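Local atomic coordinates of inosine-uridine preferring nucleoside hydrolase (Gardnerella vaginalis 315-A, PDB entry 6BA1), a protein that belongs to the nucleoside hydrolase family and carries a calcium ion bound within an open alpha/beta fold. Residues G59-H71 with P102-I114. Numbering follows the deposited sequence.
Sequences GHPEVKVYKGLSH and PRKAEDESAVDFI
The ring of Tyr-66 lies flat against that of Phe-113, planes 8° apart and centroids 3.6 Å from each other, in a face-to-face stack. Tyr-66 CG stands anti to its own carbonyl carbon (chi1 -60°), which swings the ring off the strand toward the first turn of helix 110-121; Phe-113 meets it with CG anti to the backbone N (chi1 172°). On the opposite face lies the aliphatic part of Glu-106, its CG 3.9 Å from the tyrosine centroid in a CH-pi contact offset toward the rim. The bend at chi2 then carries the carboxylate across the Lys-64 side chain, where OE2 touches CB and CD. Glu-108 CG meets the ring edge near CE1. Ala-110 is small enough to let the helix start close by, its CB 3.8 Å from Tyr-66 CB.

Backbone bonds hold the two segments together: Glu-106 N donates to Val-65 O (3.1 Å), and Ala-110 N, in the first helical turn, to Lys-67 O (3.0 Å). Farther back, Arg-103 bends at chi3 and lays its guanidinium face over Pro-61 O, while NH2 bonds Val-63 O at 2.7 Å and NE pairs with Asp-56 of helix 44-57. Strand 64-67 is an outermost strand of the central sheet, hydrogen-bonded to strand 31-37; the 103-109 connection shields its outer edge before helix 110-121 packs on the sheet, as in a Rossmann-like alpha/beta fold.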
loop_
_atom_site.group_PDB
_atom_site.type_symbol
_atom_site.label_atom_id
_atom_site.label_comp_id
_atom_site.label_asym_id
_atom_site.label_seq_id
_atom_site.Cartn_x
_atom_site.Cartn_y
_atom_site.Cartn_z
ATOM N N GLY A 59 -11.519 -24.667 29.166
ATOM C CA GLY A 59 -12.834 -25.164 29.560
ATOM C C GLY A 59 -13.767 -25.433 28.396
ATOM O O GLY A 59 -14.987 -25.419 28.574
ATOM N N HIS A 60 -13.206 -25.687 27.210
ATOM C CA HIS A 60 -13.999 -25.907 26.001
ATOM C C HIS A 60 -13.455 -27.088 25.197
ATOM O O HIS A 60 -12.886 -26.899 24.123
ATOM C CB HIS A 60 -14.044 -24.628 25.158
ATOM C CG HIS A 60 -14.825 -23.523 25.794
ATOM N ND1 HIS A 60 -14.330 -22.770 26.837
ATOM C CD2 HIS A 60 -16.073 -23.060 25.552
ATOM C CE1 HIS A 60 -15.241 -21.888 27.208
ATOM N NE2 HIS A 60 -16.300 -22.030 26.432
ATOM N N PRO A 61 -13.648 -28.323 25.711
ATOM C CA PRO A 61 -13.229 -29.509 24.966
ATOM C C PRO A 61 -14.195 -29.947 23.860
ATOM O O PRO A 61 -13.967 -30.993 23.273
ATOM C CB PRO A 61 -13.144 -30.599 26.054
ATOM C CG PRO A 61 -13.523 -29.949 27.349
ATOM C CD PRO A 61 -14.265 -28.708 26.992
ATOM N N GLU A 62 -15.266 -29.183 23.614
ATOM C CA GLU A 62 -16.148 -29.409 22.460
ATOM C C GLU A 62 -15.527 -28.967 21.134
ATOM O O GLU A 62 -16.023 -29.329 20.067
ATOM C CB GLU A 62 -17.526 -28.729 22.658
ATOM C CG GLU A 62 -17.680 -27.261 22.245
ATOM C CD GLU A 62 -17.029 -26.259 23.191
ATOM O OE1 GLU A 62 -16.279 -26.684 24.093
ATOM O OE2 GLU A 62 -17.274 -25.038 23.031
ATOM N N VAL A 63 -14.465 -28.166 21.200
ATOM C CA VAL A 63 -13.816 -27.634 20.005
ATOM C C VAL A 63 -13.079 -28.761 19.291
ATOM O O VAL A 63 -12.073 -29.253 19.771
ATOM C CB VAL A 63 -12.852 -26.478 20.345
ATOM C CG1 VAL A 63 -12.084 -26.027 19.108
ATOM C CG2 VAL A 63 -13.615 -25.312 20.959
ATOM N N LYS A 64 -13.593 -29.146 18.133
ATOM C CA LYS A 64 -13.093 -30.277 17.365
ATOM C C LYS A 64 -11.946 -29.799 16.485
ATOM O O LYS A 64 -12.123 -28.891 15.669
ATOM C CB LYS A 64 -14.205 -30.877 16.510
ATOM C CG LYS A 64 -15.475 -31.161 17.296
ATOM C CD LYS A 64 -16.432 -32.116 16.598
ATOM C CE LYS A 64 -17.910 -31.834 16.949
ATOM N NZ LYS A 64 -18.648 -33.103 17.125
ATOM N N VAL A 65 -10.774 -30.403 16.656
ATOM C CA VAL A 65 -9.566 -29.992 15.940
ATOM C C VAL A 65 -9.356 -30.876 14.711
ATOM O O VAL A 65 -9.190 -32.085 14.836
ATOM C CB VAL A 65 -8.334 -30.073 16.863
ATOM C CG1 VAL A 65 -7.062 -29.711 16.113
ATOM C CG2 VAL A 65 -8.537 -29.163 18.072
ATOM N N TYR A 66 -9.356 -30.263 13.530
ATOM C CA TYR A 66 -9.187 -30.986 12.266
ATOM C C TYR A 66 -7.749 -30.862 11.775
ATOM O O TYR A 66 -6.974 -30.063 12.286
ATOM C CB TYR A 66 -10.185 -30.480 11.224
ATOM C CG TYR A 66 -11.618 -30.675 11.665
ATOM C CD1 TYR A 66 -12.364 -31.764 11.230
ATOM C CD2 TYR A 66 -12.224 -29.777 12.542
ATOM C CE1 TYR A 66 -13.684 -31.942 11.642
ATOM C CE2 TYR A 66 -13.533 -29.947 12.964
ATOM C CZ TYR A 66 -14.261 -31.027 12.514
ATOM O OH TYR A 66 -15.564 -31.184 12.938
ATOM N N LYS A 67 -7.411 -31.667 10.777
ATOM C CA LYS A 67 -6.038 -31.883 10.355
ATOM C C LYS A 67 -5.852 -31.374 8.920
ATOM O O LYS A 67 -6.321 -31.997 7.966
ATOM C CB LYS A 67 -5.712 -33.386 10.466
ATOM C CG LYS A 67 -4.532 -33.731 11.365
ATOM C CD LYS A 67 -4.546 -35.204 11.741
ATOM C CE LYS A 67 -3.405 -35.560 12.673
ATOM N NZ LYS A 67 -3.277 -37.034 12.854
ATOM N N GLY A 68 -5.203 -30.221 8.777
ATOM C CA GLY A 68 -4.876 -29.658 7.462
ATOM C C GLY A 68 -3.586 -30.214 6.879
ATOM O O GLY A 68 -3.153 -31.290 7.251
ATOM N N LEU A 69 -2.974 -29.450 5.977
ATOM C CA LEU A 69 -1.805 -29.897 5.210
ATOM C C LEU A 69 -0.491 -29.552 5.905
ATOM O O LEU A 69 -0.397 -28.520 6.555
ATOM C CB LEU A 69 -1.860 -29.297 3.795
ATOM C CG LEU A 69 -3.017 -29.812 2.931
ATOM C CD1 LEU A 69 -3.546 -28.763 1.976
ATOM C CD2 LEU A 69 -2.578 -31.032 2.153
ATOM N N SER A 70 0.513 -30.418 5.752
ATOM C CA SER A 70 1.831 -30.276 6.424
ATOM C C SER A 70 2.778 -29.293 5.740
ATOM O O SER A 70 3.478 -28.542 6.427
ATOM C CB SER A 70 2.538 -31.632 6.497
ATOM O OG SER A 70 1.835 -32.531 7.327
ATOM N N HIS A 71 2.813 -29.330 4.405
ATOM C CA HIS A 71 3.756 -28.513 3.615
ATOM C C HIS A 71 3.008 -27.545 2.693
ATOM O O HIS A 71 1.791 -27.623 2.548
ATOM C CB HIS A 71 4.739 -29.406 2.815
ATOM C CG HIS A 71 4.085 -30.473 1.992
ATOM N ND1 HIS A 71 4.108 -31.804 2.347
ATOM C CD2 HIS A 71 3.401 -30.412 0.823
ATOM C CE1 HIS A 71 3.463 -32.523 1.438
ATOM N NE2 HIS A 71 3.025 -31.699 0.500
ATOM N N PRO A 102 -6.517 -35.989 25.996
ATOM C CA PRO A 102 -6.786 -37.356 25.553
ATOM C C PRO A 102 -7.704 -37.434 24.317
ATOM O O PRO A 102 -7.780 -38.494 23.692
ATOM C CB PRO A 102 -7.453 -37.993 26.773
ATOM C CG PRO A 102 -8.112 -36.857 27.471
ATOM C CD PRO A 102 -7.271 -35.639 27.210
ATOM N N ARG A 103 -8.379 -36.327 23.981
ATOM C CA ARG A 103 -9.122 -36.197 22.711
ATOM C C ARG A 103 -8.075 -36.108 21.646
ATOM O O ARG A 103 -6.917 -35.720 21.908
ATOM C CB ARG A 103 -10.039 -34.938 22.668
ATOM C CG ARG A 103 -10.506 -34.570 24.013
ATOM C CD ARG A 103 -11.473 -33.322 24.148
ATOM N NE ARG A 103 -10.943 -32.139 23.475
ATOM C CZ ARG A 103 -11.218 -31.778 22.230
ATOM N NH1 ARG A 103 -12.000 -32.551 21.472
ATOM N NH2 ARG A 103 -10.754 -30.667 21.666
ATOM N N LYS A 104 -8.457 -36.506 20.431
ATOM C CA LYS A 104 -7.569 -36.505 19.274
ATOM C C LYS A 104 -8.217 -35.879 18.051
ATOM O O LYS A 104 -9.392 -35.512 18.085
ATOM C CB LYS A 104 -7.089 -37.947 19.005
ATOM C CG LYS A 104 -6.170 -38.460 20.110
ATOM C CD LYS A 104 -4.840 -39.184 19.747
ATOM C CE LYS A 104 -3.725 -38.765 20.723
ATOM N NZ LYS A 104 -2.717 -39.823 20.986
ATOM N N ALA A 105 -7.442 -35.730 16.981
ATOM C CA ALA A 105 -7.917 -35.062 15.769
ATOM C C ALA A 105 -9.048 -35.826 15.113
ATOM O O ALA A 105 -9.051 -37.051 15.119
ATOM C CB ALA A 105 -6.776 -34.893 14.780
ATOM N N GLU A 106 -10.002 -35.097 14.530
ATOM C CA GLU A 106 -11.137 -35.715 13.832
ATOM C C GLU A 106 -10.658 -36.480 12.608
ATOM O O GLU A 106 -9.541 -36.278 12.127
ATOM C CB GLU A 106 -12.156 -34.670 13.408
ATOM C CG GLU A 106 -12.812 -33.905 14.558
ATOM C CD GLU A 106 -13.697 -34.760 15.430
ATOM O OE1 GLU A 106 -14.373 -35.655 14.902
ATOM O OE2 GLU A 106 -13.730 -34.509 16.645
ATOM N N ASP A 107 -11.508 -37.377 12.112
ATOM C CA ASP A 107 -11.110 -38.318 11.063
ATOM C C ASP A 107 -10.897 -37.630 9.728
ATOM O O ASP A 107 -9.897 -37.875 9.064
ATOM C CB ASP A 107 -12.141 -39.451 10.917
ATOM C CG ASP A 107 -12.166 -40.387 12.118
ATOM O OD1 ASP A 107 -11.311 -40.269 13.023
ATOM O OD2 ASP A 107 -13.039 -41.288 12.126
ATOM N N GLU A 108 -11.843 -36.781 9.344
ATOM C CA GLU A 108 -11.763 -36.065 8.067
ATOM C C GLU A 108 -10.701 -34.959 8.058
ATOM O O GLU A 108 -10.311 -34.435 9.105
ATOM C CB GLU A 108 -13.136 -35.504 7.675
ATOM C CG GLU A 108 -13.622 -34.350 8.538
ATOM C CD GLU A 108 -15.132 -34.372 8.762
ATOM O OE1 GLU A 108 -15.631 -35.361 9.375
ATOM O OE2 GLU A 108 -15.798 -33.392 8.337
ATOM N N SER A 109 -10.246 -34.627 6.851
ATOM C CA SER A 109 -9.280 -33.541 6.642
ATOM C C SER A 109 -9.945 -32.190 6.876
ATOM O O SER A 109 -11.168 -32.050 6.757
ATOM C CB SER A 109 -8.663 -33.594 5.231
ATOM O OG SER A 109 -9.533 -33.071 4.239
ATOM N N ALA A 110 -9.124 -31.202 7.196
ATOM C CA ALA A 110 -9.600 -29.847 7.446
ATOM C C ALA A 110 -10.053 -29.166 6.169
ATOM O O ALA A 110 -10.937 -28.306 6.197
ATOM C CB ALA A 110 -8.523 -29.028 8.118
ATOM N N VAL A 111 -9.435 -29.556 5.055
ATOM C CA VAL A 111 -9.881 -29.146 3.722
ATOM C C VAL A 111 -11.384 -29.429 3.575
ATOM O O VAL A 111 -12.163 -28.528 3.258
ATOM C CB VAL A 111 -9.093 -29.880 2.602
ATOM C CG1 VAL A 111 -9.505 -29.372 1.225
ATOM C CG2 VAL A 111 -7.579 -29.762 2.808
ATOM N N ASP A 112 -11.779 -30.678 3.840
ATOM C CA ASP A 112 -13.181 -31.113 3.718
ATOM C C ASP A 112 -14.092 -30.543 4.803
ATOM O O ASP A 112 -15.271 -30.300 4.544
ATOM C CB ASP A 112 -13.289 -32.643 3.731
ATOM C CG ASP A 112 -12.629 -33.295 2.531
ATOM O OD1 ASP A 112 -12.676 -32.731 1.417
ATOM O OD2 ASP A 112 -12.069 -34.399 2.719
ATOM N N PHE A 113 -13.560 -30.357 6.013
ATOM C CA PHE A 113 -14.321 -29.745 7.108
ATOM C C PHE A 113 -14.761 -28.323 6.765
ATOM O O PHE A 113 -15.894 -27.931 7.060
ATOM C CB PHE A 113 -13.516 -29.732 8.407
ATOM C CG PHE A 113 -14.168 -28.943 9.510
ATOM C CD1 PHE A 113 -15.452 -29.265 9.952
ATOM C CD2 PHE A 113 -13.511 -27.860 10.092
ATOM C CE1 PHE A 113 -16.057 -28.535 10.967
ATOM C CE2 PHE A 113 -14.118 -27.130 11.106
ATOM C CZ PHE A 113 -15.391 -27.468 11.541
ATOM N N ILE A 114 -13.856 -27.562 6.152
ATOM C CA ILE A 114 -14.151 -26.203 5.702
ATOM C C ILE A 114 -15.256 -26.235 4.643
ATOM O O ILE A 114 -16.272 -25.551 4.782
ATOM C CB ILE A 114 -12.882 -25.497 5.162
ATOM C CG1 ILE A 114 -11.908 -25.211 6.318
ATOM C CG2 ILE A 114 -13.225 -24.189 4.448
ATOM C CD1 ILE A 114 -10.477 -24.959 5.884
#